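Local structure of Lmo1340 protein (Listeria monocytogenes, 4NLM) at residues 191-196 against 203-208; 160-165 against 175-180; 221-226 against 233-238; 138-143 against 180-185. The protein is of unknown function but is probably a surface lipoprotein built round a six-bladed beta propeller of the YqgU-like family. All blocks are in the same frame, centred on the assembly; numbering follows the deposited sequence.

Interaction 1 (191-196 against 203-208); sequences ISNNKD and GNLYLQ
Ser192 and Tyr206 face each other as an antiparallel hydrogen-bonded pair. Ser192 N gives to Tyr206 O at 2.9 Å. Tyr206 N returns a bond to Ser192 O at 2.8 Å. Asn194 and Asn204 form the next such pair and exchange two backbone bonds. The side chains of Ser192, Asn194, Asn204 and Tyr206 share one face of the sheet. On that face Gln208 NE2 donates to Ser192 OG over 3.0 Å. The Gln208 chain turns about its CB-CG bond (chi2 -113°), and this brings its amide back over Ser192. The same NE2 also bonds Val190 O. Tyr206 CD1 lies beside the side chain of Asn194, and its ring makes a cation-pi contact with Lys216.

The other face carries Ile191, Asn193, Leu205 and Leu207. Ile191 CG1 meets Leu207 CD1 at 3.7 Å. In one of its conformers Leu205 packs CD2 on Asn193 CB. The amide end of Asn193 has its partner further out, because ND2 bonds Ile223 O. Phe226 of the next blade packs on Ile191, Asn193 and Leu205.

At the hairpin end one water donates to Asn194 O and Asp196 OD1 and accepts from Asn204 ND2. These strands, 189-194 and 203-209, are the middle two of a four-stranded propeller blade. One face is thus mixed polar and aromatic. The other joins apolar groups to a buried asparagine whose amide N-H is taken up at the end of the blade's outer strand.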
# COMPACT_ATOMS: atom_id res chain seq x y z
N ILE A 191 9.79 -6.99 10.73
CA ILE A 191 9.68 -6.02 11.80
C ILE A 191 8.20 -6.00 12.20
O ILE A 191 7.30 -6.09 11.35
CB ILE A 191 10.11 -4.61 11.34
CG1 ILE A 191 11.61 -4.52 11.05
CG2 ILE A 191 9.78 -3.55 12.40
CD1 ILE A 191 12.04 -3.23 10.39
N SER A 192 7.98 -5.92 13.50
CA SER A 192 6.63 -5.82 14.02
C SER A 192 6.53 -4.71 15.05
O SER A 192 7.53 -4.42 15.74
CB SER A 192 6.18 -7.16 14.64
OG SER A 192 7.01 -7.55 15.72
N ASN A 193 5.36 -4.10 15.15
CA ASN A 193 5.11 -3.09 16.16
C ASN A 193 4.26 -3.77 17.21
O ASN A 193 3.09 -4.03 16.98
CB ASN A 193 4.38 -1.88 15.58
CG ASN A 193 4.30 -0.72 16.56
OD1 ASN A 193 4.80 -0.80 17.67
ND2 ASN A 193 3.70 0.37 16.13
N ASN A 194 4.87 -4.05 18.36
CA ASN A 194 4.22 -4.81 19.41
C ASN A 194 3.63 -3.87 20.45
O ASN A 194 4.35 -3.15 21.15
CB ASN A 194 5.22 -5.79 20.04
CG ASN A 194 5.72 -6.87 19.07
OD1 ASN A 194 5.50 -6.80 17.86
ND2 ASN A 194 6.42 -7.85 19.61
N LYS A 195 2.31 -3.86 20.52
CA LYS A 195 1.59 -2.99 21.44
C LYS A 195 1.27 -3.77 22.70
O LYS A 195 0.90 -4.94 22.63
CB LYS A 195 0.35 -2.47 20.76
CG LYS A 195 0.70 -1.66 19.53
CD LYS A 195 -0.48 -0.95 18.93
CE LYS A 195 -0.03 -0.16 17.73
NZ LYS A 195 -1.10 0.68 17.16
N ASP A 196 1.42 -3.14 23.86
CA ASP A 196 1.19 -3.85 25.13
C ASP A 196 -0.28 -4.18 25.35
O ASP A 196 -0.60 -5.22 25.92
CB ASP A 196 1.79 -3.09 26.32
CG ASP A 196 3.32 -3.09 26.30
OD1 ASP A 196 3.91 -3.91 25.56
OD2 ASP A 196 3.94 -2.28 27.02
N GLY A 203 3.51 1.40 20.27
CA GLY A 203 4.09 0.09 20.56
C GLY A 203 5.59 0.19 20.45
O GLY A 203 6.14 1.28 20.33
N ASN A 204 6.26 -0.94 20.49
CA ASN A 204 7.71 -0.99 20.34
C ASN A 204 8.02 -1.86 19.13
O ASN A 204 7.40 -2.90 18.95
CB ASN A 204 8.34 -1.52 21.62
CG ASN A 204 8.14 -0.57 22.77
OD1 ASN A 204 8.67 0.53 22.75
ND2 ASN A 204 7.35 -0.96 23.76
N LEU A 205 8.95 -1.41 18.30
CA LEU A 205 9.31 -2.14 17.08
C LEU A 205 10.39 -3.16 17.35
O LEU A 205 11.41 -2.82 17.92
CB LEU A 205 9.82 -1.20 16.02
CG LEU A 205 8.95 -0.06 15.56
CD1 LEU A 205 9.58 0.58 14.35
CD2 LEU A 205 7.58 -0.61 15.22
N TYR A 206 10.13 -4.39 16.90
CA TYR A 206 11.02 -5.51 17.05
C TYR A 206 11.39 -6.08 15.69
O TYR A 206 10.59 -6.11 14.78
CB TYR A 206 10.35 -6.62 17.87
CG TYR A 206 10.28 -6.30 19.33
CD1 TYR A 206 9.24 -5.57 19.84
CD2 TYR A 206 11.25 -6.76 20.21
CE1 TYR A 206 9.16 -5.27 21.19
CE2 TYR A 206 11.18 -6.46 21.56
CZ TYR A 206 10.14 -5.71 22.04
OH TYR A 206 10.04 -5.41 23.38
N LEU A 207 12.64 -6.55 15.59
CA LEU A 207 13.15 -7.23 14.41
C LEU A 207 13.33 -8.71 14.77
O LEU A 207 13.79 -9.03 15.87
CB LEU A 207 14.53 -6.70 14.02
CG LEU A 207 15.18 -7.27 12.76
CD1 LEU A 207 14.35 -6.95 11.52
CD2 LEU A 207 16.59 -6.72 12.58
N GLN A 208 12.96 -9.60 13.86
CA GLN A 208 13.14 -11.03 14.09
C GLN A 208 13.28 -11.76 12.79
O GLN A 208 12.80 -11.34 11.75
CB GLN A 208 11.93 -11.61 14.83
CG GLN A 208 10.60 -11.20 14.23
CD GLN A 208 9.77 -10.28 15.13
OE1 GLN A 208 9.42 -10.70 16.25
NE2 GLN A 208 9.41 -9.05 14.65
O HOH W 1 5.62 -3.17 23.52

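Interaction 2 (160-165 against 175-180); sequences FQIENW and IDVASP
The side chains of Phe160 and Pro180 cross at about a right angle. Pro180 CD sits over one face of the phenyl ring, 4.0 Å from its centroid and displaced toward the rim. This is a CH-pi contact. The backbone just before the proline follows the phenyl group, with Ala178 C at the ring edge and Ser179 C 3.6 Å from Phe160 CE2. Phe160 CG lies between its backbone N and carbonyl carbon (chi1 71°), which turns the ring onto the loop.

Ile162 and Ile175 cross obliquely. Ile162 CG2 touches Ile175 CB at 3.8 Å. The other branch of Ile162 runs along the loop, where CD1 reaches Ser179 O at 3.4 Å and Val177 CB at 4.0 Å. Ile175 CD1 extends the other way, to Asn164 CB.

One direct backbone bond joins the segments. Ile175 N donates to Ile162 O over 2.9 Å, with an N-H...O angle of 167°. Beside it a water accepts from Ile162 N and donates to Ile175 O. Water therefore takes the place of a second direct bond. Asp176 centres an inverse gamma turn in the linker that follows strand 171-174. Ser179 OG is held by Asn193 O of the next sheet. The arrangement is that of a beta-propeller connection, in which the chain leaves the outer strand of one blade and crosses to the inner strand of the next.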
# COMPACT_ATOMS: atom_id res chain seq x y z
N PHE A 160 -5.84 -13.57 15.47
CA PHE A 160 -5.08 -13.38 14.25
C PHE A 160 -3.93 -14.37 14.25
O PHE A 160 -3.51 -14.82 15.29
CB PHE A 160 -4.52 -11.95 14.10
CG PHE A 160 -3.40 -11.65 15.03
CD1 PHE A 160 -3.66 -11.19 16.31
CD2 PHE A 160 -2.08 -11.82 14.63
CE1 PHE A 160 -2.62 -10.91 17.18
CE2 PHE A 160 -1.05 -11.55 15.51
CZ PHE A 160 -1.31 -11.10 16.77
N GLN A 161 -3.44 -14.68 13.06
CA GLN A 161 -2.26 -15.54 12.93
C GLN A 161 -1.55 -15.07 11.68
O GLN A 161 -2.15 -14.37 10.86
CB GLN A 161 -2.65 -17.01 12.85
CG GLN A 161 -3.37 -17.34 11.57
CD GLN A 161 -4.03 -18.70 11.53
OE1 GLN A 161 -4.06 -19.39 12.54
NE2 GLN A 161 -4.50 -19.11 10.38
N ILE A 162 -0.29 -15.44 11.57
CA ILE A 162 0.60 -14.98 10.48
C ILE A 162 1.28 -16.19 9.85
O ILE A 162 1.78 -17.07 10.55
CB ILE A 162 1.68 -14.03 10.99
CG1 ILE A 162 1.05 -12.95 11.88
CG2 ILE A 162 2.42 -13.40 9.81
CD1 ILE A 162 2.10 -12.00 12.41
N GLU A 163 1.27 -16.23 8.53
CA GLU A 163 1.92 -17.30 7.78
C GLU A 163 2.68 -16.72 6.62
O GLU A 163 2.43 -15.61 6.18
CB GLU A 163 0.84 -18.26 7.26
CG GLU A 163 0.15 -19.05 8.36
CD GLU A 163 -1.19 -19.64 7.94
OE1 GLU A 163 -1.43 -20.82 8.26
OE2 GLU A 163 -2.00 -18.94 7.30
N ASN A 164 3.65 -17.47 6.14
CA ASN A 164 4.44 -17.14 4.97
C ASN A 164 4.27 -18.21 3.92
O ASN A 164 4.51 -19.38 4.18
CB ASN A 164 5.91 -17.03 5.31
CG ASN A 164 6.77 -16.64 4.11
OD1 ASN A 164 6.39 -15.78 3.32
ND2 ASN A 164 7.91 -17.25 3.99
N TRP A 165 3.85 -17.80 2.74
CA TRP A 165 3.71 -18.67 1.61
C TRP A 165 4.79 -18.45 0.58
O TRP A 165 4.84 -17.35 0.04
CB TRP A 165 2.35 -18.43 0.97
CG TRP A 165 2.01 -19.31 -0.21
CD1 TRP A 165 2.30 -20.63 -0.37
CD2 TRP A 165 1.22 -18.94 -1.37
NE1 TRP A 165 1.74 -21.12 -1.55
CE2 TRP A 165 1.08 -20.09 -2.17
CE3 TRP A 165 0.62 -17.74 -1.79
CZ2 TRP A 165 0.39 -20.08 -3.38
CZ3 TRP A 165 -0.08 -17.74 -2.99
CH2 TRP A 165 -0.20 -18.90 -3.76
N ILE A 175 4.53 -17.92 11.17
CA ILE A 175 5.41 -16.83 11.63
C ILE A 175 4.97 -16.52 13.06
O ILE A 175 3.83 -16.07 13.29
CB ILE A 175 5.33 -15.59 10.72
CG1 ILE A 175 5.82 -15.98 9.33
CG2 ILE A 175 6.15 -14.45 11.30
CD1 ILE A 175 6.00 -14.84 8.39
N ASP A 176 5.87 -16.76 14.00
CA ASP A 176 5.59 -16.57 15.42
C ASP A 176 5.94 -15.15 15.85
O ASP A 176 6.95 -14.90 16.50
CB ASP A 176 6.38 -17.60 16.24
CG ASP A 176 6.11 -17.49 17.73
OD1 ASP A 176 5.09 -16.89 18.14
OD2 ASP A 176 6.93 -18.03 18.51
N VAL A 177 5.07 -14.24 15.45
CA VAL A 177 5.24 -12.83 15.76
C VAL A 177 3.94 -12.43 16.47
O VAL A 177 2.86 -12.75 16.01
CB VAL A 177 5.56 -12.05 14.47
CG1 VAL A 177 5.35 -10.56 14.66
CG2 VAL A 177 6.98 -12.33 14.01
N ALA A 178 4.07 -11.69 17.57
CA ALA A 178 2.96 -11.43 18.47
C ALA A 178 2.13 -10.20 18.15
O ALA A 178 1.44 -9.68 19.02
CB ALA A 178 3.48 -11.34 19.90
N SER A 179 2.20 -9.73 16.92
CA SER A 179 1.47 -8.55 16.53
C SER A 179 1.07 -8.66 15.08
O SER A 179 1.79 -9.22 14.28
CB SER A 179 2.33 -7.32 16.72
OG SER A 179 1.70 -6.16 16.21
N PRO A 180 -0.08 -8.08 14.72
CA PRO A 180 -0.42 -8.08 13.31
C PRO A 180 0.17 -6.90 12.53
O PRO A 180 0.01 -6.85 11.32
CB PRO A 180 -1.95 -7.99 13.33
CG PRO A 180 -2.25 -7.20 14.56
CD PRO A 180 -1.20 -7.60 15.55
O HOH W 2 1.18 -16.37 13.89

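Interaction 3 (221-226 against 233-238); sequences ANIMQF and LLTIEK
Met224, a selenomethionine, is laid against Glu237 by two of its torsions. Its CG is anti to the backbone N (chi1 178°), and the end of the chain bends at chi3 (-31°), turning the methyl CE toward the facing strand. CE lies 3.9 Å from Glu237 C. Its meeting with the Lys238 side chain is doubtful, since that side chain has two conformers.

The backbone here forms a classic beta bulge. Met224 and Gln225 both face Ile236, at the start of the first hairpin of a propeller blade. Ile236 O accepts two bonds, from Met224 N at 2.9 Å and from Gln225 N at 3.3 Å. The first donor lies nearly along the C=O axis, and the second is tilted from the carbonyl plane. Ile236 N closes the pair by donating to Gln225 O at 2.8 Å. Beyond it Phe226 and Thr235 form a non-hydrogen-bonded pair, and Phe226 CD2 packs against Leu233 CD1 at 4.0 Å.

The chain bends at Asn222. Asn222 and Ile223 both still face Gly203 of the preceding blade, as a G1 beta bulge, and the new sheet starts at Gln225. Ile223 crosses Thr235 at about a right angle. Its CD1 lies 3.8 Å from Thr235 CB, and Leu205 lies against both residues.

Glu237 joins the corner through water. Two waters donate to its OE1. One of them also donates to Ala221 O, and the other to Asn222 O at 2.7 Å.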
# COMPACT_ATOMS: atom_id res chain seq x y z
N ALA A 221 11.84 2.13 20.08
CA ALA A 221 10.83 2.21 21.08
C ALA A 221 9.77 3.26 20.75
O ALA A 221 10.03 4.25 20.09
CB ALA A 221 11.47 2.56 22.42
N ASN A 222 8.56 3.01 21.23
CA ASN A 222 7.49 4.01 21.24
C ASN A 222 7.13 4.61 19.88
O ASN A 222 7.20 5.81 19.66
CB ASN A 222 7.88 5.11 22.23
CG ASN A 222 8.15 4.56 23.61
OD1 ASN A 222 7.35 3.80 24.17
ND2 ASN A 222 9.29 4.92 24.15
N ILE A 223 6.66 3.74 19.00
CA ILE A 223 6.28 4.08 17.65
C ILE A 223 4.79 3.83 17.41
O ILE A 223 4.24 2.83 17.87
CB ILE A 223 7.12 3.25 16.66
CG1 ILE A 223 8.60 3.61 16.81
CG2 ILE A 223 6.64 3.44 15.23
CD1 ILE A 223 8.92 5.08 16.72
N MSE A 224 4.14 4.75 16.71
CA MSE A 224 2.73 4.59 16.38
C MSE A 224 2.49 3.82 15.09
O MSE A 224 1.62 2.97 15.04
CB MSE A 224 2.10 5.98 16.28
CG MSE A 224 0.65 5.96 15.88
SE MSE A 224 0.05 7.79 15.53
CE MSE A 224 1.15 8.81 16.75
N GLN A 225 3.28 4.09 14.05
CA GLN A 225 3.04 3.49 12.75
C GLN A 225 4.41 3.39 12.09
O GLN A 225 5.29 4.22 12.37
CB GLN A 225 2.11 4.41 11.94
CG GLN A 225 1.63 3.81 10.63
CD GLN A 225 0.57 4.67 9.98
OE1 GLN A 225 -0.28 5.21 10.67
NE2 GLN A 225 0.56 4.73 8.67
N PHE A 226 4.61 2.44 11.18
CA PHE A 226 5.90 2.31 10.50
C PHE A 226 5.64 1.75 9.12
O PHE A 226 4.58 1.20 8.84
CB PHE A 226 6.86 1.46 11.29
CG PHE A 226 6.55 -0.00 11.24
CD1 PHE A 226 5.56 -0.55 12.04
CD2 PHE A 226 7.26 -0.84 10.40
CE1 PHE A 226 5.27 -1.90 11.99
CE2 PHE A 226 6.96 -2.18 10.34
CZ PHE A 226 5.96 -2.71 11.13
N LEU A 233 13.46 2.50 6.63
CA LEU A 233 12.45 2.29 7.63
C LEU A 233 11.91 3.67 8.02
O LEU A 233 12.65 4.54 8.50
CB LEU A 233 13.02 1.62 8.88
CG LEU A 233 12.15 1.60 10.13
CD1 LEU A 233 10.86 0.82 9.88
CD2 LEU A 233 12.85 1.02 11.35
N LEU A 234 10.63 3.86 7.79
CA LEU A 234 9.88 5.05 8.19
C LEU A 234 9.17 4.75 9.50
O LEU A 234 8.54 3.70 9.63
CB LEU A 234 8.81 5.38 7.16
CG LEU A 234 7.79 6.44 7.59
CD1 LEU A 234 8.45 7.81 7.64
CD2 LEU A 234 6.55 6.42 6.70
N THR A 235 9.32 5.63 10.47
CA THR A 235 8.54 5.56 11.68
C THR A 235 7.76 6.85 11.87
O THR A 235 8.20 7.92 11.46
CB THR A 235 9.36 5.26 12.94
OG1 THR A 235 10.33 6.26 13.13
CG2 THR A 235 10.06 3.90 12.85
N ILE A 236 6.61 6.74 12.51
CA ILE A 236 5.75 7.89 12.82
C ILE A 236 5.42 7.79 14.31
O ILE A 236 5.03 6.73 14.79
CB ILE A 236 4.47 7.88 11.98
CG1 ILE A 236 4.78 7.86 10.48
CG2 ILE A 236 3.59 9.08 12.30
CD1 ILE A 236 3.57 7.73 9.57
N GLU A 237 5.53 8.91 15.01
CA GLU A 237 5.24 8.97 16.41
C GLU A 237 4.76 10.37 16.78
O GLU A 237 5.09 11.34 16.13
CB GLU A 237 6.47 8.59 17.25
CG GLU A 237 7.59 9.61 17.19
CD GLU A 237 8.90 9.08 17.72
OE1 GLU A 237 9.16 9.20 18.94
OE2 GLU A 237 9.69 8.59 16.89
N LYS A 238 3.93 10.47 17.82
CA LYS A 238 3.53 11.77 18.32
C LYS A 238 4.75 12.46 18.86
O LYS A 238 5.67 11.82 19.34
CB LYS A 238 2.51 11.66 19.46
CG LYS A 238 1.12 11.21 19.05
CD LYS A 238 0.18 11.10 20.24
CE LYS A 238 0.17 12.36 21.10
NZ LYS A 238 -0.76 12.24 22.27
O HOH W 3 10.71 6.85 19.92
O HOH W 4 7.49 8.20 20.82

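Interaction 4 (138-143 against 180-185); sequences TFYWND and PFISWY
Trp184 makes the one direct hydrogen bond between the segments. Its NE1 donates to Tyr140 O at 2.9 Å. The oxygen lies close to the indole plane, but the donor stands far above the carbonyl plane of Tyr140, 58° out of it. The bond is somewhat bent.

There are two CH-pi contacts. Asn142 CB lies over the five-membered ring of Trp184, 3.6 Å from its centroid. Asn142 CG is anti to the backbone N (chi1 -171°), and this carries the amide on across the same indole. ND2 lies 3.1 Å from Trp184 CE3, with the amide and ring planes 43° apart. The polar atoms of this amide are used elsewhere: OD1 accepts from Ser145 N, and ND2 donates to Gly186 O. In the second contact Ile182 CG1 sits over a face of the Tyr140 ring, 3.9 Å from the centroid. Ile182 CD1 lies beyond the rim, near CE2 and CD2.

Strands 137-141 and 182-184 are the first strands of successive four-stranded propeller blades. They run in roughly the same direction, and side chains rather than a strand-to-strand ladder join them. Met150, on the second strand of the first blade, touches both Ile182 and Trp184.

Water makes the remaining links, at the phenol. Tyr140 OH has two waters, each at 2.7 Å. One, in the plane at the ring edge, donates to Pro180 O. The other accepts from Ile182 N, 3.2 Å away.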
# COMPACT_ATOMS: atom_id res chain seq x y z
N THR A 138 -4.71 -9.86 5.36
CA THR A 138 -3.87 -8.74 4.96
C THR A 138 -2.57 -9.33 4.42
O THR A 138 -1.96 -10.17 5.09
CB THR A 138 -3.59 -7.76 6.13
OG1 THR A 138 -4.82 -7.35 6.70
CG2 THR A 138 -2.80 -6.54 5.66
N PHE A 139 -2.11 -8.87 3.25
CA PHE A 139 -0.99 -9.47 2.57
C PHE A 139 0.23 -8.57 2.51
O PHE A 139 0.08 -7.39 2.23
CB PHE A 139 -1.37 -9.84 1.13
CG PHE A 139 -2.45 -10.87 1.01
CD1 PHE A 139 -3.78 -10.48 0.99
CD2 PHE A 139 -2.15 -12.21 0.88
CE1 PHE A 139 -4.79 -11.42 0.86
CE2 PHE A 139 -3.17 -13.14 0.76
CZ PHE A 139 -4.50 -12.75 0.74
N TYR A 140 1.44 -9.15 2.65
CA TYR A 140 2.71 -8.43 2.63
C TYR A 140 3.63 -9.17 1.68
O TYR A 140 4.11 -10.26 2.00
CB TYR A 140 3.30 -8.38 4.03
CG TYR A 140 2.42 -7.65 5.00
CD1 TYR A 140 2.49 -6.28 5.13
CD2 TYR A 140 1.45 -8.30 5.72
CE1 TYR A 140 1.69 -5.58 5.99
CE2 TYR A 140 0.62 -7.61 6.58
CZ TYR A 140 0.76 -6.25 6.71
OH TYR A 140 -0.05 -5.53 7.55
N TRP A 141 3.89 -8.57 0.53
CA TRP A 141 4.71 -9.22 -0.49
C TRP A 141 6.18 -8.86 -0.26
O TRP A 141 6.50 -7.69 -0.22
CB TRP A 141 4.27 -8.75 -1.87
CG TRP A 141 4.51 -9.73 -2.99
CD1 TRP A 141 5.57 -10.55 -3.18
CD2 TRP A 141 3.58 -9.98 -4.06
NE1 TRP A 141 5.37 -11.28 -4.30
CE2 TRP A 141 4.16 -10.97 -4.86
CE3 TRP A 141 2.32 -9.45 -4.42
CZ2 TRP A 141 3.55 -11.48 -5.98
CZ3 TRP A 141 1.74 -9.93 -5.54
CH2 TRP A 141 2.31 -10.96 -6.29
N ASN A 142 7.08 -9.83 -0.16
CA ASN A 142 8.49 -9.60 0.12
C ASN A 142 9.18 -8.97 -1.08
O ASN A 142 9.22 -9.55 -2.14
CB ASN A 142 9.10 -10.95 0.52
CG ASN A 142 10.51 -10.85 1.06
OD1 ASN A 142 11.35 -10.12 0.55
ND2 ASN A 142 10.78 -11.63 2.08
N ASP A 143 9.68 -7.76 -0.89
CA ASP A 143 10.33 -7.03 -1.96
C ASP A 143 11.67 -7.66 -2.37
O ASP A 143 12.02 -7.63 -3.54
CB ASP A 143 10.57 -5.56 -1.57
CG ASP A 143 9.28 -4.75 -1.37
OD1 ASP A 143 8.21 -5.17 -1.80
OD2 ASP A 143 9.33 -3.66 -0.76
N PRO A 180 -0.08 -8.08 14.72
CA PRO A 180 -0.42 -8.08 13.31
C PRO A 180 0.17 -6.90 12.53
O PRO A 180 0.01 -6.85 11.32
CB PRO A 180 -1.95 -7.99 13.33
CG PRO A 180 -2.25 -7.20 14.56
CD PRO A 180 -1.20 -7.60 15.55
N PHE A 181 0.84 -5.99 13.23
CA PHE A 181 1.41 -4.81 12.60
C PHE A 181 2.82 -5.13 12.20
O PHE A 181 3.76 -4.97 12.98
CB PHE A 181 1.33 -3.62 13.56
CG PHE A 181 -0.02 -3.47 14.19
CD1 PHE A 181 -1.15 -3.31 13.40
CD2 PHE A 181 -0.16 -3.48 15.57
CE1 PHE A 181 -2.40 -3.16 13.97
CE2 PHE A 181 -1.41 -3.33 16.14
CZ PHE A 181 -2.52 -3.17 15.34
N ILE A 182 2.96 -5.55 10.95
CA ILE A 182 4.21 -6.12 10.46
C ILE A 182 4.64 -5.62 9.09
O ILE A 182 3.88 -4.96 8.38
CB ILE A 182 4.09 -7.67 10.34
CG1 ILE A 182 3.00 -8.02 9.33
CG2 ILE A 182 3.82 -8.29 11.69
CD1 ILE A 182 2.80 -9.49 9.13
N SER A 183 5.91 -5.88 8.78
CA SER A 183 6.46 -5.61 7.47
C SER A 183 7.69 -6.47 7.26
O SER A 183 8.42 -6.75 8.20
CB SER A 183 6.90 -4.16 7.34
OG SER A 183 7.48 -3.93 6.07
N TRP A 184 7.93 -6.89 6.03
CA TRP A 184 9.18 -7.55 5.73
C TRP A 184 10.32 -6.53 5.89
O TRP A 184 10.15 -5.32 5.67
CB TRP A 184 9.21 -8.04 4.31
CG TRP A 184 8.37 -9.19 4.01
CD1 TRP A 184 7.23 -9.21 3.31
CD2 TRP A 184 8.68 -10.55 4.31
NE1 TRP A 184 6.76 -10.49 3.17
CE2 TRP A 184 7.63 -11.34 3.80
CE3 TRP A 184 9.73 -11.18 4.99
CZ2 TRP A 184 7.64 -12.72 3.89
CZ3 TRP A 184 9.71 -12.54 5.12
CH2 TRP A 184 8.66 -13.31 4.57
N TYR A 185 11.49 -7.04 6.20
CA TYR A 185 12.68 -6.20 6.25
C TYR A 185 13.82 -6.80 5.42
O TYR A 185 14.80 -6.13 5.16
CB TYR A 185 13.08 -5.87 7.69
CG TYR A 185 14.15 -4.79 7.77
CD1 TYR A 185 13.89 -3.48 7.34
CD2 TYR A 185 15.40 -5.08 8.26
CE1 TYR A 185 14.86 -2.49 7.41
CE2 TYR A 185 16.38 -4.11 8.33
CZ TYR A 185 16.11 -2.83 7.90
OH TYR A 185 17.11 -1.89 7.98
O HOH W 5 -1.69 -6.97 9.18
O HOH W 6 0.97 -3.71 9.32

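How the interactions relate
Interaction 1 lies within one blade and is held by a ladder of four backbone bonds. Interactions 2 and 4 both tie the preceding blade to that one. They share Pro180 but differ in depth. Interaction 4 is buried, its centre about 10 Å from the centre of the chain, and relies on aromatic rings. Interaction 2 lies about 19 Å out, partly buried, where a loop packs on a strand. Interaction 3 begins the following blade at a bulge and is also partly buried. Ser179 OG to Asn193 O links interactions 2 and 1. Gly203 O to Ile223 N links 1 and 3. Phe226 of interaction 3 also packs on 180-185 of interaction 4.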